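Local coordinates for malonyl coenzyme A-acyl carrier protein transacylase (Helicobacter pylori, PDB 2H1Y), which probably catalyses the transfer of the malonyl group from malonyl-CoA to holo acyl carrier protein, releasing CoA, at residues A[235-240]-A[244-249]; A[75-80]-A[110-115]; A[184-189]-A[200-205]; A[157-160]-A[164-167]; A[291-294]-A[300-303]. All blocks are in the same frame, centred on the assembly; numbering follows the deposited sequence.

Interaction 1: residues A[235-240]-A[244-249]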
# COMPACT_ATOMS: atom_id res chain seq x y z
N PHE A 235 5.01 -17.08 0.28
CA PHE A 235 4.88 -16.61 1.66
C PHE A 235 3.47 -16.08 1.89
O PHE A 235 2.79 -15.66 0.95
CB PHE A 235 5.94 -15.54 1.98
CG PHE A 235 6.02 -14.41 0.94
CD1 PHE A 235 5.09 -13.37 0.94
CD2 PHE A 235 7.03 -14.40 -0.00
CE1 PHE A 235 5.16 -12.35 0.00
CE2 PHE A 235 7.12 -13.38 -0.94
CZ PHE A 235 6.18 -12.34 -0.93
N GLU A 236 3.03 -16.10 3.14
CA GLU A 236 1.69 -15.66 3.50
C GLU A 236 1.59 -14.15 3.54
O GLU A 236 2.57 -13.46 3.75
CB GLU A 236 1.31 -16.25 4.86
CG GLU A 236 2.02 -15.67 6.10
CD GLU A 236 1.67 -16.41 7.38
OE1 GLU A 236 1.91 -15.87 8.48
OE2 GLU A 236 1.15 -17.55 7.31
N ILE A 237 0.39 -13.62 3.34
CA ILE A 237 0.21 -12.18 3.47
C ILE A 237 -0.86 -11.89 4.52
O ILE A 237 -1.76 -12.70 4.74
CB ILE A 237 -0.04 -11.45 2.10
CG1 ILE A 237 -1.47 -10.99 1.96
CG2 ILE A 237 0.33 -12.32 0.88
CD1 ILE A 237 -1.67 -9.59 2.36
N ILE A 238 -0.75 -10.73 5.18
CA ILE A 238 -1.67 -10.33 6.22
C ILE A 238 -2.72 -9.36 5.66
O ILE A 238 -2.39 -8.34 5.06
CB ILE A 238 -0.93 -9.68 7.42
CG1 ILE A 238 0.37 -10.42 7.72
CG2 ILE A 238 -1.82 -9.63 8.64
CD1 ILE A 238 0.21 -11.85 8.25
N SER A 239 -3.99 -9.70 5.85
CA SER A 239 -5.08 -8.90 5.29
C SER A 239 -5.29 -7.59 6.06
O SER A 239 -5.51 -7.60 7.27
CB SER A 239 -6.36 -9.74 5.28
OG SER A 239 -7.53 -8.93 5.21
N ASN A 240 -5.25 -6.46 5.36
CA ASN A 240 -5.68 -5.20 5.97
C ASN A 240 -7.12 -5.29 6.44
O ASN A 240 -7.51 -4.59 7.39
CB ASN A 240 -5.57 -4.02 5.00
CG ASN A 240 -4.12 -3.65 4.63
OD1 ASN A 240 -3.16 -4.07 5.28
ND2 ASN A 240 -3.98 -2.85 3.60
N GLU A 244 -5.86 -11.30 9.38
CA GLU A 244 -5.60 -12.73 9.36
C GLU A 244 -4.78 -13.08 8.11
O GLU A 244 -5.04 -12.55 7.04
CB GLU A 244 -6.92 -13.52 9.38
CG GLU A 244 -7.78 -13.28 10.66
CD GLU A 244 -9.25 -13.75 10.54
OE1 GLU A 244 -9.89 -13.48 9.49
OE2 GLU A 244 -9.76 -14.37 11.51
N ALA A 245 -3.77 -13.95 8.27
CA ALA A 245 -2.90 -14.40 7.18
C ALA A 245 -3.64 -15.24 6.16
O ALA A 245 -4.60 -15.91 6.51
CB ALA A 245 -1.73 -15.21 7.75
N TYR A 246 -3.19 -15.20 4.90
CA TYR A 246 -3.72 -16.02 3.81
C TYR A 246 -2.67 -16.32 2.75
O TYR A 246 -1.71 -15.57 2.58
CB TYR A 246 -4.97 -15.41 3.17
CG TYR A 246 -4.78 -14.09 2.46
CD1 TYR A 246 -4.83 -12.87 3.18
CD2 TYR A 246 -4.59 -14.03 1.08
CE1 TYR A 246 -4.69 -11.65 2.53
CE2 TYR A 246 -4.43 -12.79 0.42
CZ TYR A 246 -4.49 -11.61 1.16
OH TYR A 246 -4.34 -10.40 0.53
N HIS A 247 -2.87 -17.42 2.02
CA HIS A 247 -1.86 -17.95 1.11
C HIS A 247 -2.44 -18.75 -0.06
O HIS A 247 -1.79 -19.69 -0.56
CB HIS A 247 -0.91 -18.85 1.91
CG HIS A 247 -1.63 -19.85 2.76
ND1 HIS A 247 -2.42 -19.48 3.83
CD2 HIS A 247 -1.73 -21.20 2.66
CE1 HIS A 247 -2.95 -20.56 4.38
NE2 HIS A 247 -2.55 -21.61 3.69
N ASN A 248 -3.66 -18.41 -0.48
CA ASN A 248 -4.25 -18.98 -1.71
C ASN A 248 -5.14 -18.03 -2.52
O ASN A 248 -5.48 -16.93 -2.07
CB ASN A 248 -4.95 -20.33 -1.47
CG ASN A 248 -6.04 -20.25 -0.43
OD1 ASN A 248 -5.92 -20.86 0.61
ND2 ASN A 248 -7.09 -19.49 -0.70
N LYS A 249 -5.54 -18.49 -3.71
CA LYS A 249 -6.29 -17.69 -4.66
C LYS A 249 -7.67 -17.32 -4.16
O LYS A 249 -8.09 -16.16 -4.24
CB LYS A 249 -6.41 -18.40 -6.01
CG LYS A 249 -7.28 -17.67 -7.00
CD LYS A 249 -6.94 -18.04 -8.43
CE LYS A 249 -7.98 -17.40 -9.35
NZ LYS A 249 -7.73 -17.68 -10.80
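Ile237 and Tyr246 face each other as the antiparallel hydrogen-bonded pair of a short beta hairpin, followed by Ile238 and Ala245 as a non-hydrogen-bonded pair with CA atoms 4.4 Å apart. The bond from Ile237 N to Tyr246 O is 3.0 Å long and nearly straight (171°), while the return bond from Tyr246 N to Ile237 O, at 2.9 Å, is more bent. The same Ile237 O also receives the CA-H of Ala245. Toward the turn, Ser239 N donates to Glu244 O at 3.3 Å. On one face of the hairpin the side chains of Ile237 and Tyr246 run side by side in the same direction, and Ser239 CB sits at the edge of the phenol ring, 3.7 Å from Tyr246 CE1. Ala252 and Leu255 of helix 249-259 also touch the tyrosine, and its hydroxyl is hydrogen-bonded to Glu107. The other face carries Ala245, whose CB lies 3.9 Å from Ile238 CD1 and 3.6 Å from Glu236 CD. Placing CG between its own backbone N and carbonyl carbon (chi1 71°), Glu236 extends past this methyl to a salt bridge with Arg276. The hairpin is thus two-faced: a buried aromatic side with its phenol oxygen satisfied by a carboxylate, and a more open side where the Glu236 carboxylate lies against the Ala245 methyl and pairs with Arg276, which would offset its charge.

Interaction 2: residues A[75-80]-A[110-115]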
# COMPACT_ATOMS: atom_id res chain seq x y z
N ALA A 75 2.50 2.69 -10.25
CA ALA A 75 3.86 3.22 -10.10
C ALA A 75 4.47 2.69 -8.81
O ALA A 75 5.63 2.23 -8.78
CB ALA A 75 3.85 4.73 -10.10
N ILE A 76 3.69 2.76 -7.72
CA ILE A 76 4.13 2.24 -6.44
C ILE A 76 4.40 0.75 -6.61
O ILE A 76 5.48 0.26 -6.25
CB ILE A 76 3.11 2.54 -5.32
CG1 ILE A 76 2.95 4.05 -5.15
CG2 ILE A 76 3.54 1.91 -4.00
CD1 ILE A 76 1.80 4.48 -4.28
N TYR A 77 3.46 0.01 -7.22
CA TYR A 77 3.74 -1.41 -7.46
C TYR A 77 5.08 -1.59 -8.18
O TYR A 77 5.87 -2.48 -7.83
CB TYR A 77 2.63 -2.12 -8.23
CG TYR A 77 3.01 -3.52 -8.72
CD1 TYR A 77 3.16 -4.60 -7.82
CD2 TYR A 77 3.26 -3.76 -10.07
CE1 TYR A 77 3.53 -5.87 -8.27
CE2 TYR A 77 3.62 -5.02 -10.53
CZ TYR A 77 3.76 -6.06 -9.64
OH TYR A 77 4.10 -7.31 -10.14
N LEU A 78 5.34 -0.75 -9.17
CA LEU A 78 6.53 -0.89 -10.00
C LEU A 78 7.81 -0.85 -9.19
O LEU A 78 8.64 -1.76 -9.27
CB LEU A 78 6.55 0.22 -11.03
CG LEU A 78 7.06 -0.04 -12.43
CD1 LEU A 78 7.33 1.32 -13.04
CD2 LEU A 78 8.31 -0.97 -12.47
N VAL A 79 7.98 0.19 -8.39
CA VAL A 79 9.18 0.30 -7.58
C VAL A 79 9.25 -0.84 -6.52
O VAL A 79 10.31 -1.47 -6.34
CB VAL A 79 9.30 1.71 -6.99
CG1 VAL A 79 10.55 1.85 -6.10
CG2 VAL A 79 9.29 2.77 -8.13
N SER A 80 8.13 -1.14 -5.86
CA SER A 80 8.11 -2.31 -4.96
C SER A 80 8.61 -3.58 -5.64
O SER A 80 9.45 -4.30 -5.09
CB SER A 80 6.71 -2.54 -4.40
OG SER A 80 6.37 -1.52 -3.48
N ALA A 110 2.04 -7.21 -2.37
CA ALA A 110 2.49 -8.33 -1.54
C ALA A 110 2.02 -9.69 -2.12
O ALA A 110 2.83 -10.60 -2.34
CB ALA A 110 2.05 -8.15 -0.13
N VAL A 111 0.71 -9.79 -2.39
CA VAL A 111 0.14 -10.93 -3.13
C VAL A 111 0.90 -11.26 -4.43
O VAL A 111 1.26 -12.41 -4.67
CB VAL A 111 -1.36 -10.68 -3.45
CG1 VAL A 111 -1.89 -11.70 -4.49
CG2 VAL A 111 -2.20 -10.72 -2.18
N SER A 112 1.17 -10.24 -5.24
CA SER A 112 1.89 -10.43 -6.49
C SER A 112 3.25 -11.06 -6.27
O SER A 112 3.59 -12.07 -6.88
CB SER A 112 2.03 -9.11 -7.23
OG SER A 112 2.96 -9.23 -8.30
N LEU A 113 4.03 -10.46 -5.39
CA LEU A 113 5.40 -10.89 -5.18
C LEU A 113 5.47 -12.24 -4.49
O LEU A 113 6.46 -12.94 -4.62
CB LEU A 113 6.20 -9.81 -4.45
CG LEU A 113 6.49 -8.76 -5.54
CD1 LEU A 113 6.65 -7.39 -4.97
CD2 LEU A 113 7.70 -9.14 -6.39
N SER A 114 4.40 -12.61 -3.81
CA SER A 114 4.26 -13.97 -3.29
C SER A 114 4.28 -15.00 -4.42
O SER A 114 4.74 -16.14 -4.23
CB SER A 114 3.00 -14.10 -2.46
OG SER A 114 3.18 -15.10 -1.50
N GLY A 115 3.79 -14.60 -5.60
CA GLY A 115 3.88 -15.42 -6.82
C GLY A 115 2.53 -15.65 -7.48
O GLY A 115 2.41 -16.41 -8.45
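Two helical turns, one in helix 69-90 and one in helix 105-116, approach no nearer than 8.9 Å between the CA atoms of Ser80 and Ala110, so the gap is spanned mainly by one long side chain, Tyr77. With its CG anti to the backbone N (chi1 169°), the ring reaches across and the hydroxyl donates from Tyr77 OH to Ser112 OG at 2.9 Å. The serine oxygen lies near the ring plane, at its edge, 3.4 Å from Tyr77 CE1, and Ser112 CB follows at 3.7 Å from that same carbon. Ser112 OG is in turn bonded to the carbonyl of Leu117, and so links the tyrosine to the backbone just past the end of its own helix. The Leu113 CD1 methyl comes loosely against the other helix's backbone, 4.2 Å from Ser80 O. Phe119, Ala122 and Leu123 of helix 119-137 pack around the tyrosine, while Phe19 of strand 15-19 meets both Ser80 and Leu113. The two helices thus meet beside strand 15-19 of the mixed, largely parallel sheet, in the alpha/beta core of the acyltransferase fold. Helix 105-116 directly follows strand 99-102, and in this family the sharp turn between them is the nucleophile elbow.

Interaction 3: residues A[184-189]-A[200-205]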
# COMPACT_ATOMS: atom_id res chain seq x y z
N ASP A 184 -18.76 17.19 4.30
CA ASP A 184 -19.14 16.44 5.50
C ASP A 184 -17.95 16.17 6.42
O ASP A 184 -18.11 16.10 7.63
CB ASP A 184 -19.84 15.13 5.12
CG ASP A 184 -21.27 15.34 4.64
OD1 ASP A 184 -22.14 15.55 5.51
OD2 ASP A 184 -21.52 15.27 3.42
N LEU A 185 -16.76 16.02 5.83
CA LEU A 185 -15.50 15.87 6.59
C LEU A 185 -15.00 17.24 7.05
O LEU A 185 -14.71 17.48 8.24
CB LEU A 185 -14.42 15.24 5.70
CG LEU A 185 -14.52 13.79 5.24
CD1 LEU A 185 -13.57 13.55 4.08
CD2 LEU A 185 -14.22 12.85 6.39
N LYS A 186 -14.90 18.12 6.06
CA LYS A 186 -14.48 19.50 6.18
C LYS A 186 -15.44 20.29 7.07
O LYS A 186 -15.53 21.51 6.94
CB LYS A 186 -14.49 20.08 4.75
CG LYS A 186 -13.57 21.26 4.42
CD LYS A 186 -13.77 21.66 2.93
CE LYS A 186 -13.17 23.04 2.61
NZ LYS A 186 -13.92 24.18 3.23
N ALA A 187 -16.16 19.60 7.95
CA ALA A 187 -17.21 20.20 8.77
C ALA A 187 -17.24 19.59 10.16
O ALA A 187 -17.95 20.07 11.04
CB ALA A 187 -18.58 20.03 8.10
N LEU A 188 -16.49 18.51 10.32
CA LEU A 188 -16.25 17.87 11.61
C LEU A 188 -15.12 18.57 12.38
O LEU A 188 -14.89 18.25 13.55
CB LEU A 188 -15.84 16.43 11.36
CG LEU A 188 -16.71 15.18 11.48
CD1 LEU A 188 -18.17 15.40 11.13
CD2 LEU A 188 -16.08 14.12 10.58
N GLU A 189 -14.44 19.52 11.72
CA GLU A 189 -13.30 20.27 12.28
C GLU A 189 -13.48 20.69 13.75
O GLU A 189 -12.67 20.32 14.60
CB GLU A 189 -12.94 21.49 11.41
CG GLU A 189 -11.50 21.51 10.78
CD GLU A 189 -11.37 20.72 9.45
OE1 GLU A 189 -11.11 21.34 8.38
OE2 GLU A 189 -11.54 19.48 9.47
N VAL A 200 -5.27 18.30 11.24
CA VAL A 200 -6.24 17.72 10.30
C VAL A 200 -5.93 18.07 8.83
O VAL A 200 -6.27 19.16 8.35
CB VAL A 200 -7.72 18.06 10.67
CG1 VAL A 200 -8.66 17.37 9.73
CG2 VAL A 200 -8.05 17.64 12.07
N VAL A 201 -5.29 17.14 8.13
CA VAL A 201 -4.86 17.32 6.74
C VAL A 201 -5.76 16.55 5.79
O VAL A 201 -6.01 15.35 6.00
CB VAL A 201 -3.40 16.80 6.53
CG1 VAL A 201 -2.97 16.89 5.06
CG2 VAL A 201 -2.42 17.54 7.43
N PHE A 202 -6.24 17.21 4.75
CA PHE A 202 -6.92 16.53 3.65
C PHE A 202 -5.93 15.93 2.66
O PHE A 202 -5.03 16.61 2.18
CB PHE A 202 -7.82 17.51 2.89
CG PHE A 202 -9.13 17.74 3.56
CD1 PHE A 202 -10.23 16.95 3.23
CD2 PHE A 202 -9.26 18.74 4.52
CE1 PHE A 202 -11.44 17.15 3.85
CE2 PHE A 202 -10.48 18.95 5.16
CZ PHE A 202 -11.57 18.15 4.82
N LEU A 203 -6.09 14.65 2.35
CA LEU A 203 -5.28 14.03 1.31
C LEU A 203 -5.68 14.58 -0.06
O LEU A 203 -6.73 15.17 -0.22
CB LEU A 203 -5.38 12.50 1.38
CG LEU A 203 -4.22 11.74 2.05
CD1 LEU A 203 -3.73 12.39 3.34
CD2 LEU A 203 -4.55 10.28 2.30
N GLU A 204 -4.81 14.40 -1.03
CA GLU A 204 -4.97 15.02 -2.33
C GLU A 204 -5.49 14.00 -3.33
O GLU A 204 -4.71 13.23 -3.92
CB GLU A 204 -3.62 15.60 -2.78
CG GLU A 204 -3.68 16.53 -3.98
CD GLU A 204 -2.53 17.52 -3.97
OE1 GLU A 204 -1.80 17.62 -5.00
OE2 GLU A 204 -2.35 18.19 -2.92
N MET A 205 -6.81 13.98 -3.50
CA MET A 205 -7.51 12.99 -4.33
C MET A 205 -9.01 13.18 -4.17
O MET A 205 -9.49 13.55 -3.08
CB MET A 205 -7.12 11.56 -3.91
CG MET A 205 -7.25 11.29 -2.40
SD MET A 205 -6.37 9.83 -1.83
CE MET A 205 -4.66 10.42 -1.77
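The small antiparallel sheet of the enzyme, which corresponds to the ferredoxin-like subdomain of FabD proteins, is covered near strand 199-202, one of its two edge strands, by the chain that leaves helix 182-185, and Phe202 is the centre of that cover. Its ring is inserted among Leu185, Lys186 and Glu189. The far end of the ring meets the lysine backbone: Lys186 CA lies near the ring plane at its edge, 3.5 Å from Phe202 CZ. The aliphatic part of the lysine crosses the phenyl group at about a right angle, with Lys186 CB likewise 3.5 Å from Phe202 CZ. Leu185 approaches obliquely, its CB 4.0 Å from Phe202 CE1. Glu189, whose chain bends at chi2 (84°), brings its carboxylate back toward the strand, so that Glu189 OE1 stands at the ring edge, 4.1 Å from Phe202 CE2, with the two planes 63° apart. The other oxygen rests on a valine methyl, Glu189 OE2 being 3.6 Å from Val200 CG1. Met145 of strand 142-148 touches Glu189, Val200 and Phe202 together, and Lys182 makes a cation-pi contact with the phenylalanine. No hydrogen bond joins the two segments, so van der Waals fit carries the contact. Of the nearby charges, the Lys182 cation suits the pi system, whereas the carboxylate's approach to the ring edge is loose, and any electrostatic gain from it is probably slight.

Interaction 4: residues A[157-160]-A[164-167]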
# COMPACT_ATOMS: atom_id res chain seq x y z
N SER A 157 -16.91 5.83 16.85
CA SER A 157 -18.26 6.21 17.23
C SER A 157 -18.70 7.56 16.70
O SER A 157 -19.89 7.78 16.48
CB SER A 157 -18.50 6.10 18.74
OG SER A 157 -17.40 6.58 19.45
N LEU A 158 -17.75 8.46 16.46
CA LEU A 158 -18.10 9.73 15.81
C LEU A 158 -18.57 9.49 14.37
O LEU A 158 -19.57 10.06 13.94
CB LEU A 158 -16.96 10.73 15.84
CG LEU A 158 -17.08 11.96 14.93
CD1 LEU A 158 -18.23 12.84 15.35
CD2 LEU A 158 -15.81 12.75 14.97
N CYS A 159 -17.88 8.62 13.64
CA CYS A 159 -18.25 8.37 12.24
C CYS A 159 -19.60 7.68 12.15
O CYS A 159 -20.40 8.01 11.29
CB CYS A 159 -17.18 7.57 11.51
SG CYS A 159 -15.75 8.58 11.04
N GLN A 160 -19.83 6.75 13.07
CA GLN A 160 -21.06 5.95 13.11
C GLN A 160 -22.29 6.75 13.47
O GLN A 160 -23.40 6.39 13.09
CB GLN A 160 -20.91 4.77 14.07
CG GLN A 160 -19.98 3.67 13.52
CD GLN A 160 -19.86 2.49 14.46
OE1 GLN A 160 -20.51 2.46 15.51
NE2 GLN A 160 -19.03 1.51 14.08
N ASN A 164 -22.22 10.15 6.03
CA ASN A 164 -21.26 10.35 4.95
C ASN A 164 -19.77 10.39 5.32
O ASN A 164 -18.95 10.88 4.55
CB ASN A 164 -21.69 11.54 4.08
CG ASN A 164 -22.97 11.24 3.27
OD1 ASN A 164 -23.78 12.13 3.01
ND2 ASN A 164 -23.15 9.98 2.87
N VAL A 165 -19.43 9.80 6.46
CA VAL A 165 -18.06 9.81 6.96
C VAL A 165 -17.73 8.45 7.55
O VAL A 165 -18.50 7.87 8.30
CB VAL A 165 -17.87 10.91 8.05
CG1 VAL A 165 -16.45 10.94 8.53
CG2 VAL A 165 -18.22 12.30 7.52
N TRP A 166 -16.56 7.92 7.20
CA TRP A 166 -16.14 6.63 7.68
C TRP A 166 -14.66 6.63 8.02
O TRP A 166 -13.87 7.34 7.40
CB TRP A 166 -16.39 5.57 6.60
CG TRP A 166 -17.85 5.31 6.30
CD1 TRP A 166 -18.68 4.39 6.90
CD2 TRP A 166 -18.66 5.98 5.31
NE1 TRP A 166 -19.94 4.45 6.35
CE2 TRP A 166 -19.96 5.42 5.38
CE3 TRP A 166 -18.40 6.99 4.38
CZ2 TRP A 166 -21.00 5.84 4.56
CZ3 TRP A 166 -19.44 7.41 3.57
CH2 TRP A 166 -20.72 6.84 3.67
N CYS A 167 -14.29 5.81 9.00
CA CYS A 167 -12.90 5.47 9.24
C CYS A 167 -12.31 4.57 8.14
O CYS A 167 -12.86 3.51 7.83
CB CYS A 167 -12.79 4.79 10.60
SG CYS A 167 -13.22 5.85 11.99
O HOH W 1 -20.86 7.21 9.06
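Cys159 on helix 152-160 points toward the start of strand 165-172, its sulfur fitting between Val165 and Cys167. Its SG lies anti to the carbonyl carbon (chi1 -77°), which carries the sulfur to within 3.5 Å of Val165 CG1. That methyl is anti to the valine's own backbone N (chi1 -178°), while the base of the cysteine, Cys159 CB, rests 3.5 Å from Val165 O. Roughly across the sulfur from that methyl, the two thiols meet: Cys159 SG and Cys167 SG are 3.8 Å apart, with their CB-SG bonds turned roughly at right angles to each other. Such a separation is far beyond a disulfide, so the pair is in plain van der Waals contact. The Cys159 SG also passes alongside the strand backbone, 3.7 Å from Cys167 N. Leu178 of strand 175-179 touches both cysteines, and Leu185 and Leu188 pack on Val165. A water lies between the carbonyls Cys159 O and Val165 O, although its place is doubtful, being modelled very close to Cys159 O. Cysteine here behaves chiefly as a compact apolar side chain: its large, polarisable sulfur fills the angle between helix and strand, and direct hydrogen bonds across the contact are absent.

Interaction 5: residues A[291-294]-A[300-303]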
# COMPACT_ATOMS: atom_id res chain seq x y z
N GLY A 291 7.94 4.93 9.07
CA GLY A 291 7.40 5.96 9.95
C GLY A 291 6.33 5.40 10.86
O GLY A 291 6.45 5.50 12.08
N LEU A 292 5.30 4.78 10.28
CA LEU A 292 4.20 4.24 11.07
C LEU A 292 4.66 3.22 12.12
O LEU A 292 4.07 3.15 13.18
CB LEU A 292 3.11 3.65 10.18
CG LEU A 292 2.38 4.60 9.22
CD1 LEU A 292 1.34 3.83 8.39
CD2 LEU A 292 1.72 5.82 9.92
N ASN A 293 5.70 2.46 11.82
CA ASN A 293 6.24 1.49 12.77
C ASN A 293 6.98 2.10 13.95
O ASN A 293 7.09 1.48 15.00
CB ASN A 293 7.16 0.47 12.09
CG ASN A 293 6.42 -0.44 11.12
OD1 ASN A 293 5.18 -0.38 10.97
ND2 ASN A 293 7.18 -1.27 10.43
N LYS A 294 7.53 3.30 13.78
CA LYS A 294 8.17 3.98 14.90
C LYS A 294 7.23 3.93 16.08
O LYS A 294 7.64 3.56 17.18
CB LYS A 294 8.49 5.45 14.56
CG LYS A 294 9.66 5.67 13.60
CD LYS A 294 10.90 4.86 13.99
CE LYS A 294 12.00 5.02 12.96
NZ LYS A 294 13.29 4.56 13.52
N PRO A 300 13.60 -2.87 13.78
CA PRO A 300 13.98 -1.96 12.70
C PRO A 300 13.25 -2.23 11.38
O PRO A 300 12.68 -3.33 11.17
CB PRO A 300 15.49 -2.21 12.53
CG PRO A 300 15.90 -3.09 13.71
CD PRO A 300 14.66 -3.85 14.08
N THR A 301 13.25 -1.20 10.54
CA THR A 301 12.75 -1.27 9.19
C THR A 301 13.82 -0.63 8.32
O THR A 301 14.06 0.57 8.40
CB THR A 301 11.41 -0.48 9.01
OG1 THR A 301 10.38 -1.04 9.84
CG2 THR A 301 10.95 -0.54 7.57
N ILE A 302 14.48 -1.44 7.50
CA ILE A 302 15.34 -0.91 6.45
C ILE A 302 14.44 -0.61 5.27
O ILE A 302 13.68 -1.48 4.84
CB ILE A 302 16.40 -1.94 6.03
CG1 ILE A 302 17.28 -2.31 7.21
CG2 ILE A 302 17.23 -1.41 4.85
CD1 ILE A 302 17.38 -3.77 7.41
N SER A 303 14.51 0.61 4.76
CA SER A 303 13.71 0.95 3.59
C SER A 303 14.54 0.71 2.35
O SER A 303 15.68 1.11 2.26
CB SER A 303 13.13 2.38 3.65
OG SER A 303 14.02 3.30 4.26
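A single side-chain hydrogen bond between Asn293 and Thr301 ties helix 288-294 to the strand it precedes, within the beta-alpha-beta unit formed by strand 279-283, this helix and strand 301-304. The contact is small, burying 56 Å² in all, and the two CA atoms remain 7.9 Å apart, so the polar ends alone bridge the gap. Asn293 ND2 donates to Thr301 OG1 over 3.3 Å, a long bond with an angle of 152° at the hydrogen. The hydroxyl is tilted 17° from the amide plane, close enough for one N-H to be directed at it. Both side chains point toward the opposite segment and cross at about a right angle. In each, the atom that leads to the bond is anti to the residue's carbonyl carbon, CG in Asn293 (chi1 -67°) and OG1 in Thr301, which sends the threonine methyl off in another direction. The carboxamide is held at both ends, because Asn293 OD1 is hydrogen-bonded to the hydroxyl of Tyr266. Two partners from different elements thus restrain its rotation and satisfy both ends of this buried amide. Val270 of helix 266-271 packs against the asparagine as well. Thr301, in turn, touches Phe280 and Glu282 of the adjoining parallel strand, and Lys290, one helical turn before Asn293. The bond thus lies between the crossover helix and an edge strand of the six-stranded sheet, with helix 266-271 against the asparagine and strand 279-283 alongside the threonine.

How the interactions relate
The five contacts fall into two clusters and an outlier. Interactions 1 and 2 touch: Phe235 CZ packs 3.6 Å from Leu113 C, and Tyr246 OH lies 3.5 Å from Val111 CG2. Ser114 OG adds a polar tie, hydrogen-bonded to Phe235 O and probably to Phe235 N at 3.2 Å, so the hairpin leans on the helix that follows the family's nucleophile elbow. Interactions 3 and 4 share the small antiparallel sheet and meet where Leu185 CD2 lies 3.6 Å from Val165 CG1. Interaction 5 stands apart, but it and interaction 1 occupy the two ends of the same mixed sheet, with centres about 21 Å apart. In this family the active site lies between the large and small subdomains that these clusters represent.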